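Local coordinates for xanthomonas outer protein D (Xanthomonas euvesicatoria, PDB 2OIX), which acts as a type III secreted deSUMOylating cysteine protease of the Ulp1 family, here in an inactivated form of its catalytic domain, at residues A[103-108]-A[120-125]; A[92-97]-A[160-165]; A[126-131]-A[137-142]; A[5-10]-A[68-73]. The protein carries 1 engineered substitution. All blocks are in the same frame, centred on the assembly; numbering follows the deposited sequence.

Contact 1: A[103-108]-A[120-125]; sequences QQRYLA and QQTHEM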
loop_
_atom_site.group_PDB
_atom_site.type_symbol
_atom_site.label_atom_id
_atom_site.label_comp_id
_atom_site.label_asym_id
_atom_site.label_seq_id
_atom_site.Cartn_x
_atom_site.Cartn_y
_atom_site.Cartn_z
ATOM N N GLN A 103 6.607 15.551 4.743
ATOM C CA GLN A 103 5.170 15.385 4.507
ATOM C C GLN A 103 4.762 13.927 4.277
ATOM O O GLN A 103 3.764 13.481 4.842
ATOM C CB GLN A 103 4.557 16.323 3.437
ATOM C CG GLN A 103 2.996 16.365 3.607
ATOM C CD GLN A 103 2.226 17.273 2.661
ATOM O OE1 GLN A 103 2.724 18.316 2.219
ATOM N NE2 GLN A 103 0.984 16.868 2.333
ATOM N N GLN A 104 5.539 13.189 3.495
ATOM C CA GLN A 104 5.138 11.813 3.114
ATOM C C GLN A 104 4.989 10.859 4.309
ATOM O O GLN A 104 3.963 10.170 4.451
ATOM C CB GLN A 104 6.118 11.242 2.066
ATOM C CG GLN A 104 5.505 10.015 1.347
ATOM C CD GLN A 104 4.396 10.388 0.331
ATOM O OE1 GLN A 104 4.244 11.538 -0.035
ATOM N NE2 GLN A 104 3.681 9.396 -0.158
ATOM N N ARG A 105 5.992 10.847 5.197
ATOM C CA ARG A 105 5.906 9.987 6.358
ATOM C C ARG A 105 4.810 10.479 7.313
ATOM O O ARG A 105 4.148 9.669 7.934
ATOM C CB ARG A 105 7.255 9.872 7.064
ATOM C CG ARG A 105 7.230 9.073 8.337
ATOM C CD ARG A 105 6.850 7.599 8.177
ATOM N NE ARG A 105 6.623 7.037 9.509
ATOM C CZ ARG A 105 7.435 6.190 10.143
ATOM N NH1 ARG A 105 8.543 5.723 9.574
ATOM N NH2 ARG A 105 7.114 5.794 11.354
ATOM N N TYR A 106 4.604 11.795 7.385
ATOM C CA TYR A 106 3.472 12.359 8.118
ATOM C C TYR A 106 2.120 11.786 7.660
ATOM O O TYR A 106 1.306 11.371 8.478
ATOM C CB TYR A 106 3.486 13.879 7.990
ATOM C CG TYR A 106 2.285 14.542 8.617
ATOM C CD1 TYR A 106 2.100 14.514 10.000
ATOM C CD2 TYR A 106 1.349 15.208 7.830
ATOM C CE1 TYR A 106 1.007 15.132 10.602
ATOM C CE2 TYR A 106 0.241 15.835 8.423
ATOM C CZ TYR A 106 0.083 15.776 9.806
ATOM O OH TYR A 106 -0.992 16.400 10.394
ATOM N N LEU A 107 1.887 11.785 6.350
ATOM C CA LEU A 107 0.670 11.216 5.771
ATOM C C LEU A 107 0.556 9.730 6.165
ATOM O O LEU A 107 -0.500 9.326 6.614
ATOM C CB LEU A 107 0.655 11.381 4.234
ATOM C CG LEU A 107 0.564 12.820 3.688
ATOM C CD1 LEU A 107 0.713 12.858 2.167
ATOM C CD2 LEU A 107 -0.777 13.416 4.104
ATOM N N ALA A 108 1.634 8.939 6.011
ATOM C CA ALA A 108 1.628 7.517 6.484
ATOM C C ALA A 108 1.321 7.369 8.004
ATOM O O ALA A 108 0.626 6.432 8.442
ATOM C CB ALA A 108 2.958 6.836 6.141
ATOM N N GLN A 120 4.574 5.301 15.897
ATOM C CA GLN A 120 5.984 5.198 16.210
ATOM C C GLN A 120 6.508 3.796 15.929
ATOM O O GLN A 120 7.710 3.626 15.736
ATOM C CB GLN A 120 6.249 5.596 17.651
ATOM C CG GLN A 120 6.070 7.064 17.864
ATOM C CD GLN A 120 6.670 7.524 19.167
ATOM O OE1 GLN A 120 5.963 7.986 20.071
ATOM N NE2 GLN A 120 7.985 7.388 19.281
ATOM N N GLN A 121 5.606 2.817 15.870
ATOM C CA GLN A 121 5.992 1.437 15.543
ATOM C C GLN A 121 6.208 1.140 14.060
ATOM O O GLN A 121 6.749 0.073 13.743
ATOM C CB GLN A 121 4.999 0.412 16.098
ATOM C CG GLN A 121 4.921 0.345 17.625
ATOM C CD GLN A 121 6.256 0.440 18.326
ATOM O OE1 GLN A 121 6.448 1.298 19.184
ATOM N NE2 GLN A 121 7.181 -0.450 17.994
ATOM N N THR A 122 5.797 2.039 13.161
ATOM C CA THR A 122 5.931 1.787 11.707
ATOM C C THR A 122 7.399 1.782 11.258
ATOM O O THR A 122 8.155 2.739 11.546
ATOM C CB THR A 122 5.136 2.840 10.851
ATOM O OG1 THR A 122 3.750 2.849 11.246
ATOM C CG2 THR A 122 5.299 2.591 9.364
ATOM N N HIS A 123 7.804 0.736 10.548
ATOM C CA HIS A 123 9.187 0.599 10.142
ATOM C C HIS A 123 9.388 1.366 8.866
ATOM O O HIS A 123 8.603 1.199 7.932
ATOM C CB HIS A 123 9.549 -0.871 9.917
ATOM C CG HIS A 123 9.370 -1.739 11.117
ATOM N ND1 HIS A 123 10.318 -1.823 12.109
ATOM C CD2 HIS A 123 8.361 -2.564 11.486
ATOM C CE1 HIS A 123 9.903 -2.666 13.043
ATOM N NE2 HIS A 123 8.713 -3.122 12.693
ATOM N N GLU A 124 10.387 2.240 8.804
ATOM C CA GLU A 124 10.740 2.838 7.514
ATOM C C GLU A 124 11.600 1.859 6.713
ATOM O O GLU A 124 12.777 1.657 7.027
ATOM C CB GLU A 124 11.495 4.166 7.701
ATOM C CG GLU A 124 11.599 5.008 6.433
ATOM C CD GLU A 124 10.234 5.579 5.947
ATOM O OE1 GLU A 124 9.294 5.718 6.757
ATOM O OE2 GLU A 124 10.123 5.888 4.750
ATOM N N MET A 125 11.030 1.294 5.649
ATOM C CA MET A 125 11.649 0.174 4.937
ATOM C C MET A 125 12.336 0.570 3.658
ATOM O O MET A 125 11.899 1.498 2.990
ATOM C CB MET A 125 10.596 -0.874 4.614
ATOM C CG MET A 125 9.895 -1.409 5.835
ATOM S SD MET A 125 10.923 -2.519 6.757
ATOM C CE MET A 125 10.969 -3.979 5.715
HETATM O O HOH W 1 2.990 5.086 10.018
#

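Contact 2: A[92-97]-A[160-165]; sequences YHYDSM and GGRDLT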
loop_
_atom_site.group_PDB
_atom_site.type_symbol
_atom_site.label_atom_id
_atom_site.label_comp_id
_atom_site.label_asym_id
_atom_site.label_seq_id
_atom_site.Cartn_x
_atom_site.Cartn_y
_atom_site.Cartn_z
ATOM N N TYR A 92 4.696 -1.161 7.863
ATOM C CA TYR A 92 5.887 -0.974 7.077
ATOM C C TYR A 92 5.634 0.142 6.068
ATOM O O TYR A 92 4.625 0.110 5.344
ATOM C CB TYR A 92 6.199 -2.230 6.253
ATOM C CG TYR A 92 6.262 -3.489 7.123
ATOM C CD1 TYR A 92 7.483 -3.887 7.737
ATOM C CD2 TYR A 92 5.121 -4.296 7.308
ATOM C CE1 TYR A 92 7.537 -5.063 8.566
ATOM C CE2 TYR A 92 5.173 -5.496 8.146
ATOM C CZ TYR A 92 6.385 -5.820 8.762
ATOM O OH TYR A 92 6.475 -6.936 9.499
ATOM N N HIS A 93 6.503 1.143 6.064
ATOM C CA HIS A 93 6.403 2.232 5.079
ATOM C C HIS A 93 7.541 2.231 4.067
ATOM O O HIS A 93 8.727 2.231 4.456
ATOM C CB HIS A 93 6.286 3.586 5.833
ATOM C CG HIS A 93 6.039 4.756 4.918
ATOM N ND1 HIS A 93 6.827 5.888 4.918
ATOM C CD2 HIS A 93 5.079 4.970 3.981
ATOM C CE1 HIS A 93 6.393 6.733 3.996
ATOM N NE2 HIS A 93 5.343 6.194 3.400
ATOM N N TYR A 94 7.188 2.231 2.775
ATOM C CA TYR A 94 8.135 2.204 1.648
ATOM C C TYR A 94 7.982 3.508 0.864
ATOM O O TYR A 94 6.892 3.828 0.352
ATOM C CB TYR A 94 7.894 1.005 0.726
ATOM C CG TYR A 94 7.834 -0.382 1.434
ATOM C CD1 TYR A 94 8.978 -1.164 1.523
ATOM C CD2 TYR A 94 6.638 -0.920 1.908
ATOM C CE1 TYR A 94 8.974 -2.430 2.114
ATOM C CE2 TYR A 94 6.594 -2.209 2.523
ATOM C CZ TYR A 94 7.791 -2.965 2.599
ATOM O OH TYR A 94 7.803 -4.209 3.179
ATOM N N ASP A 95 9.058 4.271 0.841
ATOM C CA ASP A 95 9.093 5.526 0.086
ATOM C C ASP A 95 10.279 5.521 -0.867
ATOM O O ASP A 95 11.420 5.350 -0.448
ATOM C CB ASP A 95 9.152 6.692 1.087
ATOM C CG ASP A 95 9.077 8.070 0.408
ATOM O OD1 ASP A 95 8.850 9.068 1.125
ATOM O OD2 ASP A 95 9.272 8.184 -0.824
ATOM N N SER A 96 10.029 5.716 -2.154
ATOM C CA SER A 96 11.038 5.538 -3.109
ATOM C C SER A 96 11.784 6.851 -3.381
ATOM O O SER A 96 12.724 6.902 -4.233
ATOM C CB SER A 96 10.367 5.027 -4.366
ATOM O OG SER A 96 9.417 5.964 -4.851
ATOM N N MET A 97 11.350 7.929 -2.721
ATOM C CA MET A 97 11.872 9.275 -2.995
ATOM C C MET A 97 13.265 9.375 -2.442
ATOM O O MET A 97 13.478 9.114 -1.259
ATOM C CB MET A 97 11.004 10.380 -2.382
ATOM C CG MET A 97 11.368 11.806 -2.889
ATOM S SD MET A 97 10.395 13.152 -2.125
ATOM C CE MET A 97 9.011 13.227 -3.284
ATOM N N GLY A 160 13.730 -10.887 6.182
ATOM C CA GLY A 160 14.000 -10.306 4.872
ATOM C C GLY A 160 12.825 -10.414 3.905
ATOM O O GLY A 160 12.875 -9.875 2.821
ATOM N N GLY A 161 11.743 -11.077 4.301
ATOM C CA GLY A 161 10.620 -11.297 3.384
ATOM C C GLY A 161 9.820 -10.050 3.032
ATOM O O GLY A 161 8.981 -10.095 2.177
ATOM N N ARG A 162 10.093 -8.925 3.664
ATOM C CA ARG A 162 9.356 -7.693 3.353
ATOM C C ARG A 162 10.330 -6.652 2.769
ATOM O O ARG A 162 10.000 -5.478 2.632
ATOM C CB ARG A 162 8.678 -7.193 4.643
ATOM C CG ARG A 162 7.372 -7.956 4.989
ATOM C CD ARG A 162 7.303 -8.359 6.466
ATOM N NE ARG A 162 8.122 -9.531 6.749
ATOM C CZ ARG A 162 8.834 -9.727 7.854
ATOM N NH1 ARG A 162 8.835 -8.826 8.822
ATOM N NH2 ARG A 162 9.553 -10.837 7.990
ATOM N N ASP A 163 11.519 -7.099 2.359
ATOM C CA ASP A 163 12.534 -6.188 1.795
ATOM C C ASP A 163 12.183 -5.942 0.350
ATOM O O ASP A 163 11.979 -6.886 -0.395
ATOM C CB ASP A 163 13.947 -6.816 1.892
ATOM C CG ASP A 163 15.087 -5.818 1.614
ATOM O OD1 ASP A 163 14.883 -4.786 0.973
ATOM O OD2 ASP A 163 16.240 -6.083 2.041
ATOM N N LEU A 164 12.161 -4.674 -0.057
ATOM C CA LEU A 164 11.861 -4.300 -1.454
ATOM C C LEU A 164 12.991 -3.505 -2.107
ATOM O O LEU A 164 12.772 -2.846 -3.135
ATOM C CB LEU A 164 10.530 -3.505 -1.532
ATOM C CG LEU A 164 9.213 -4.257 -1.208
ATOM C CD1 LEU A 164 7.937 -3.349 -1.358
ATOM C CD2 LEU A 164 9.101 -5.479 -2.153
ATOM N N THR A 165 14.187 -3.571 -1.519
ATOM C CA THR A 165 15.372 -2.832 -1.980
ATOM C C THR A 165 15.615 -3.072 -3.469
ATOM O O THR A 165 15.901 -2.143 -4.232
ATOM C CB THR A 165 16.626 -3.222 -1.146
ATOM O OG1 THR A 165 16.352 -3.084 0.255
ATOM C CG2 THR A 165 17.797 -2.353 -1.473
#

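Contact 3: A[126-131]-A[137-142]; sequences PIAIQS and GDHVLT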
loop_
_atom_site.group_PDB
_atom_site.type_symbol
_atom_site.label_atom_id
_atom_site.label_comp_id
_atom_site.label_asym_id
_atom_site.label_seq_id
_atom_site.Cartn_x
_atom_site.Cartn_y
_atom_site.Cartn_z
ATOM N N PRO A 126 13.428 -0.146 3.312
ATOM C CA PRO A 126 14.063 0.093 2.024
ATOM C C PRO A 126 13.236 -0.431 0.841
ATOM O O PRO A 126 12.648 -1.554 0.863
ATOM C CB PRO A 126 15.404 -0.636 2.140
ATOM C CG PRO A 126 15.157 -1.761 3.113
ATOM C CD PRO A 126 14.108 -1.210 4.089
ATOM N N ILE A 127 13.205 0.415 -0.185
ATOM C CA ILE A 127 12.585 0.114 -1.453
ATOM C C ILE A 127 13.481 0.737 -2.525
ATOM O O ILE A 127 14.108 1.768 -2.282
ATOM C CB ILE A 127 11.173 0.697 -1.528
ATOM C CG1 ILE A 127 10.490 0.323 -2.844
ATOM C CG2 ILE A 127 11.212 2.228 -1.295
ATOM C CD1 ILE A 127 8.973 0.337 -2.760
ATOM N N ALA A 128 13.543 0.105 -3.691
ATOM C CA ALA A 128 14.291 0.672 -4.817
ATOM C C ALA A 128 14.036 2.187 -4.876
ATOM O O ALA A 128 12.881 2.633 -4.741
ATOM C CB ALA A 128 13.874 0.004 -6.118
ATOM N N ILE A 129 15.109 2.967 -5.048
ATOM C CA ILE A 129 14.989 4.418 -5.108
ATOM C C ILE A 129 14.675 4.891 -6.536
ATOM O O ILE A 129 15.418 4.581 -7.497
ATOM C CB ILE A 129 16.251 5.146 -4.507
ATOM C CG1 ILE A 129 16.154 5.154 -2.972
ATOM C CG2 ILE A 129 16.370 6.585 -5.031
ATOM C CD1 ILE A 129 17.418 5.662 -2.241
ATOM N N GLN A 130 13.588 5.653 -6.675
ATOM C CA GLN A 130 13.202 6.167 -7.995
ATOM C C GLN A 130 14.291 7.036 -8.645
ATOM O O GLN A 130 14.891 7.904 -7.998
ATOM C CB GLN A 130 11.844 6.885 -7.939
ATOM C CG GLN A 130 11.845 8.160 -7.135
ATOM C CD GLN A 130 10.442 8.657 -6.861
ATOM O OE1 GLN A 130 9.693 8.052 -6.095
ATOM N NE2 GLN A 130 10.082 9.768 -7.482
ATOM N N SER A 131 14.564 6.755 -9.920
ATOM C CA SER A 131 15.554 7.500 -10.690
ATOM C C SER A 131 14.838 8.522 -11.545
ATOM O O SER A 131 14.964 9.718 -11.308
ATOM C CB SER A 131 16.380 6.560 -11.572
ATOM O OG SER A 131 15.556 5.933 -12.539
ATOM N N GLY A 137 4.446 6.181 -8.418
ATOM C CA GLY A 137 3.312 5.281 -8.654
ATOM C C GLY A 137 3.676 3.869 -9.075
ATOM O O GLY A 137 3.101 2.896 -8.566
ATOM N N ASP A 138 4.592 3.764 -10.036
ATOM C CA ASP A 138 5.112 2.492 -10.493
ATOM C C ASP A 138 5.733 1.710 -9.316
ATOM O O ASP A 138 5.539 0.491 -9.189
ATOM C CB ASP A 138 6.158 2.722 -11.593
ATOM C CG ASP A 138 5.622 3.563 -12.801
ATOM O OD1 ASP A 138 5.796 3.145 -13.985
ATOM O OD2 ASP A 138 5.114 4.687 -12.606
ATOM N N HIS A 139 6.497 2.412 -8.486
ATOM C CA HIS A 139 7.200 1.790 -7.362
ATOM C C HIS A 139 6.200 1.219 -6.321
ATOM O O HIS A 139 6.378 0.094 -5.821
ATOM C CB HIS A 139 8.187 2.776 -6.725
ATOM C CG HIS A 139 9.478 2.918 -7.472
ATOM N ND1 HIS A 139 9.635 3.803 -8.513
ATOM C CD2 HIS A 139 10.681 2.310 -7.313
ATOM C CE1 HIS A 139 10.873 3.732 -8.977
ATOM N NE2 HIS A 139 11.527 2.822 -8.280
ATOM N N VAL A 140 5.139 1.974 -6.058
ATOM C CA VAL A 140 4.042 1.503 -5.221
ATOM C C VAL A 140 3.361 0.252 -5.801
ATOM O O VAL A 140 3.276 -0.757 -5.079
ATOM C CB VAL A 140 3.032 2.607 -4.845
ATOM C CG1 VAL A 140 1.847 1.979 -4.103
ATOM C CG2 VAL A 140 3.703 3.631 -3.933
ATOM N N LEU A 141 3.029 0.259 -7.108
ATOM C CA LEU A 141 2.308 -0.852 -7.710
ATOM C C LEU A 141 3.165 -2.101 -7.654
ATOM O O LEU A 141 2.698 -3.181 -7.279
ATOM C CB LEU A 141 1.908 -0.539 -9.174
ATOM C CG LEU A 141 0.761 0.472 -9.215
ATOM C CD1 LEU A 141 0.160 0.677 -10.520
ATOM C CD2 LEU A 141 -0.382 0.036 -8.221
ATOM N N THR A 142 4.411 -1.958 -8.106
ATOM C CA THR A 142 5.376 -3.030 -8.054
ATOM C C THR A 142 5.588 -3.588 -6.657
ATOM O O THR A 142 5.604 -4.814 -6.514
ATOM C CB THR A 142 6.737 -2.602 -8.658
ATOM O OG1 THR A 142 6.499 -1.932 -9.897
ATOM C CG2 THR A 142 7.620 -3.843 -8.874
#

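Contact 4: A[5-10]-A[68-73]; sequences LLDGHL and PINQPN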
loop_
_atom_site.group_PDB
_atom_site.type_symbol
_atom_site.label_atom_id
_atom_site.label_comp_id
_atom_site.label_asym_id
_atom_site.label_seq_id
_atom_site.Cartn_x
_atom_site.Cartn_y
_atom_site.Cartn_z
ATOM N N LEU A 5 0.852 8.628 -12.230
ATOM C CA LEU A 5 -0.322 7.800 -11.969
ATOM C C LEU A 5 -1.314 8.521 -11.059
ATOM O O LEU A 5 -0.905 9.170 -10.096
ATOM C CB LEU A 5 0.088 6.462 -11.328
ATOM C CG LEU A 5 0.901 5.465 -12.162
ATOM C CD1 LEU A 5 0.886 4.085 -11.472
ATOM C CD2 LEU A 5 0.466 5.339 -13.613
ATOM N N LEU A 6 -2.606 8.423 -11.390
ATOM C CA LEU A 6 -3.707 8.963 -10.565
ATOM C C LEU A 6 -4.286 7.863 -9.665
ATOM O O LEU A 6 -3.969 6.695 -9.855
ATOM C CB LEU A 6 -4.811 9.513 -11.466
ATOM C CG LEU A 6 -4.393 10.500 -12.567
ATOM C CD1 LEU A 6 -5.613 11.020 -13.333
ATOM C CD2 LEU A 6 -3.615 11.666 -12.014
ATOM N N ASP A 7 -5.134 8.236 -8.717
ATOM C CA ASP A 7 -5.801 7.273 -7.819
ATOM C C ASP A 7 -6.445 6.143 -8.637
ATOM O O ASP A 7 -6.348 4.983 -8.255
ATOM C CB ASP A 7 -6.896 7.968 -6.995
ATOM C CG ASP A 7 -6.343 9.018 -6.021
ATOM O OD1 ASP A 7 -5.884 8.658 -4.901
ATOM O OD2 ASP A 7 -6.406 10.227 -6.371
ATOM N N GLY A 8 -7.136 6.525 -9.730
ATOM C CA GLY A 8 -7.809 5.593 -10.647
ATOM C C GLY A 8 -6.925 4.561 -11.336
ATOM O O GLY A 8 -7.371 3.454 -11.625
ATOM N N HIS A 9 -5.681 4.915 -11.627
ATOM C CA HIS A 9 -4.740 3.956 -12.189
ATOM C C HIS A 9 -4.319 2.921 -11.189
ATOM O O HIS A 9 -4.206 1.747 -11.536
ATOM C CB HIS A 9 -3.503 4.674 -12.659
ATOM C CG HIS A 9 -3.757 5.593 -13.805
ATOM N ND1 HIS A 9 -3.661 6.963 -13.690
ATOM C CD2 HIS A 9 -4.104 5.348 -15.093
ATOM C CE1 HIS A 9 -3.916 7.522 -14.862
ATOM N NE2 HIS A 9 -4.214 6.566 -15.720
ATOM N N LEU A 10 -4.047 3.371 -9.964
ATOM C CA LEU A 10 -3.666 2.466 -8.885
ATOM C C LEU A 10 -4.826 1.514 -8.612
ATOM O O LEU A 10 -4.628 0.303 -8.567
ATOM C CB LEU A 10 -3.274 3.250 -7.621
ATOM C CG LEU A 10 -1.775 3.607 -7.463
ATOM C CD1 LEU A 10 -1.483 4.741 -8.323
ATOM C CD2 LEU A 10 -1.526 4.061 -5.999
ATOM N N PRO A 68 -2.025 2.677 -0.316
ATOM C CA PRO A 68 -1.250 3.645 -1.100
ATOM C C PRO A 68 -1.456 5.016 -0.420
ATOM O O PRO A 68 -2.588 5.387 -0.085
ATOM C CB PRO A 68 -1.874 3.575 -2.488
ATOM C CG PRO A 68 -2.716 2.250 -2.489
ATOM C CD PRO A 68 -3.223 2.208 -1.044
ATOM N N ILE A 69 -0.351 5.719 -0.191
ATOM C CA ILE A 69 -0.347 7.022 0.468
ATOM C C ILE A 69 -0.108 8.103 -0.612
ATOM O O ILE A 69 0.968 8.176 -1.137
ATOM C CB ILE A 69 0.737 7.070 1.562
ATOM C CG1 ILE A 69 0.590 5.914 2.581
ATOM C CG2 ILE A 69 0.712 8.420 2.302
ATOM C CD1 ILE A 69 -0.718 5.809 3.270
ATOM N N ASN A 70 -1.120 8.912 -0.914
ATOM C CA ASN A 70 -1.061 9.954 -1.923
ATOM C C ASN A 70 -0.691 11.293 -1.325
ATOM O O ASN A 70 -1.404 11.802 -0.485
ATOM C CB ASN A 70 -2.432 10.077 -2.628
ATOM C CG ASN A 70 -2.374 10.895 -3.880
ATOM O OD1 ASN A 70 -1.296 11.240 -4.382
ATOM N ND2 ASN A 70 -3.537 11.169 -4.438
ATOM N N GLN A 71 0.416 11.862 -1.764
ATOM C CA GLN A 71 0.626 13.275 -1.556
ATOM C C GLN A 71 0.136 13.935 -2.855
ATOM O O GLN A 71 0.784 13.806 -3.886
ATOM C CB GLN A 71 2.094 13.609 -1.246
ATOM C CG GLN A 71 2.281 15.026 -0.693
ATOM C CD GLN A 71 3.748 15.429 -0.407
ATOM O OE1 GLN A 71 4.063 16.613 -0.387
ATOM N NE2 GLN A 71 4.616 14.465 -0.176
ATOM N N PRO A 72 -1.041 14.587 -2.802
ATOM C CA PRO A 72 -1.814 14.977 -3.989
ATOM C C PRO A 72 -0.984 15.765 -4.995
ATOM O O PRO A 72 -0.351 16.762 -4.627
ATOM C CB PRO A 72 -2.929 15.843 -3.407
ATOM C CG PRO A 72 -3.103 15.341 -2.007
ATOM C CD PRO A 72 -1.713 14.992 -1.549
ATOM N N ASN A 73 -0.969 15.273 -6.237
ATOM C CA ASN A 73 -0.156 15.818 -7.336
ATOM C C ASN A 73 1.316 15.980 -7.000
ATOM O O ASN A 73 2.000 16.829 -7.582
ATOM C CB ASN A 73 -0.700 17.168 -7.819
ATOM C CG ASN A 73 -2.180 17.139 -8.070
ATOM O OD1 ASN A 73 -2.976 17.106 -7.128
ATOM N ND2 ASN A 73 -2.565 17.166 -9.346
#

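Contact 1: A[103-108]-A[120-125]
Arg105 reaches out from helix 102-114 and sets the flat end of its side chain against Thr122 and Glu124, running antiparallel to both side chains. Its CG lies anti to the backbone N (chi1 176°) and the chain kinks at chi2, which carries the guanidinium off the helix and up to the backbone of 122-124. Glu124 is bent in the same manner, and its carboxylate comes to lie nearly coplanar with the guanidinium, the planes only 18° apart. At that edge Arg105 NH1 forms a salt bridge to Glu124 OE1 at 2.9 Å, using the anti lone pair of the oxygen, and Arg105 CD passes the same OE1 at 3.4 Å. One face of the guanidinium is covered by Thr122, whose CB stands 3.6 Å from Arg105 NH2. The same NH2 also makes a weak bond to Thr122 O at 3.2 Å. Beside the arginine, a water links the segments, 2.7 Å from Thr122 OG1 and weakly donating to Ala108 O. These residues belong to a beta-alpha-beta unit in which helix 102-114 crosses over from strand 90-94 to the neighbouring, parallel edge strand 123-125. Both charges have second partners: Arg105 NE pairs with Asp109 one helical turn on, and Glu124 OE1 is also hydrogen-bonded to His93 ND1. Glu124 OE1 is thus held by two nitrogens, while Arg105 spreads its positive charge over two carboxylates and, weakly, the carbonyls of Thr122 and Tyr119, an arrangement that probably keeps both side chains ionised, as does the partial exposure to solvent.

Contact 2: A[92-97]-A[160-165]
Tyr94 OH donates to Arg162 O over 2.6 Å, meeting the oxygen in the carbonyl plane on a lone pair at a C=O...donor angle of 132°. The bond ties the end of a strand residue to a loop of no regular structure. Leu164, two residues further along that loop, lies over one face of the same ring: its CD1 is 3.8 Å from the centroid of the Tyr94 ring and only 13° off the normal, a CH-pi contact placed almost centrally. Tyr94 is thereby held at its hydroxyl and pressed on a face, with Leu147 of helix 136-153 touching both it and Leu164. Tyr92, two residues earlier on the strand, instead accepts from Arg162. The Arg162 chain, bent at chi2 and chi3, runs across the Tyr92 ring so that Arg162 CD comes within 3.5 Å of Tyr92 CZ, and Arg162 NH1 then donates to Tyr92 OH at 3.1 Å, tilted from the guanidinium plane. Outside the two segments, Arg162 NE and NH2 are bound to the carbonyls of Phe156 and Tyr158, which fix the guanidinium. A type I turn from Gly160 to Asp163 carries Arg162, and Asp163 OD1 closes an Asx turn by accepting from Thr165 N at 2.9 Å. At the far end of 92-97, Asp95 OD2 makes another Asx turn with Met97 N and is also bonded to His75 NE2, a pairing consistent with the histidine-aspartate part of the catalytic triad in Ulp1-family proteases.

Contact 3: A[126-131]-A[137-142]
His139 projects from helix 136-153 into the loop 126-131 and makes nearly all of this contact. Gln130 CB touches His139 CE1 at 3.5 Å, and Ala128 O lies 3.4 Å from His139 CD2, both approaching the imidazole obliquely. Ala128 CB adds a looser touch, 4.1 Å from His139 CD2, while Ile127 CD1 reaches the backbone at His139 O. With CG between the backbone N and the carbonyl carbon (chi1 67°), the extended chain of Gln130 sends its amide to Ser96, whose OG makes an unusually short, probable hydrogen bond to Gln130 OE1. On the helix side, His139 ND1 is bonded to Ser135 O, which sets the rotation of the ring, and Pro169 packs against it. Just before Gly137 stands the engineered alanine that takes the place of the catalytic cysteine; the glutamine six residues upstream of it, Gln130, corresponds to the one that probably lines the oxyanion hole in Ulp1 relatives. Between the segments the attraction is chiefly van der Waals, and Ala128 O is buried without a hydrogen-bonding partner, lying near CD2 of a ring whose polar anchoring comes from Ser135.

Contact 4: A[5-10]-A[68-73]
Leu10 and Pro68 supply the apolar part of this contact, their side chains lying side by side and pointing opposite ways. Leu10 CD2 rests 3.6 Å from Pro68 CB and passes Pro68 CG at 4.1 Å, a branch of the leucine lying alongside the proline ring. Trp76 of the adjoining strand and Leu141 of helix 136-153 also pack against Leu10, and Val38 of helix 35-40 flanks Pro68. In this way the N-terminal helix 7-20 is laid on one face of the mixed sheet of the Ulp1-type catalytic domain, over strand 64-71, while Ile69, turned the other way, packs on Leu107 of helix 102-114 across the sheet. The polar part joins Asp7 and Asn70. Their side chains meet at about a right angle, with carboxylate and amide planes 71° apart. The Asp7 CG stands beside the backbone N (chi1 -65°), which points the carboxylate at the strand. Asp7 OD1 has its clear partner in Ser35 OG, at the start of helix 35-40, and Trp76 touches both Asp7 and Asn70. Backbone and capping bonds shape the start of the helix. Leu6 is the N-cap, and its N donates to His9 ND1 at 2.9 Å, nearly straight at 167° and in the ring plane; this is a side-chain-to-backbone bond from N3 back to the N-cap residue. Leu6 O accepts weak bonds from His9 N and Leu10 N, and just before it Leu5 O is bonded to Trp76 NE1.

In the fold
Contact 2 is the most buried of the four, whereas contacts 1, 3 and 4 each open partly to solvent. Contacts 1, 2 and 4 all reach the one sheet, and strands 90-94 and 123-125 of contacts 1 and 2 are neighbours in it, joined through His93; contact 1 is nested within the loop that contact 2 closes. Contact 4 lies about 17 Å from contact 1 between centres, yet Gln104 OE1 still meets Gln71 NE2. Contacts 2 and 3 adjoin most closely, centres about 9 Å apart, joined by Leu164 O to Ala128 N. Chemistry follows place: a salt bridge at the sheet edge, tyrosine hydroxyls in the interior, van der Waals packing around His139, and mixed packing under the N-terminal helix.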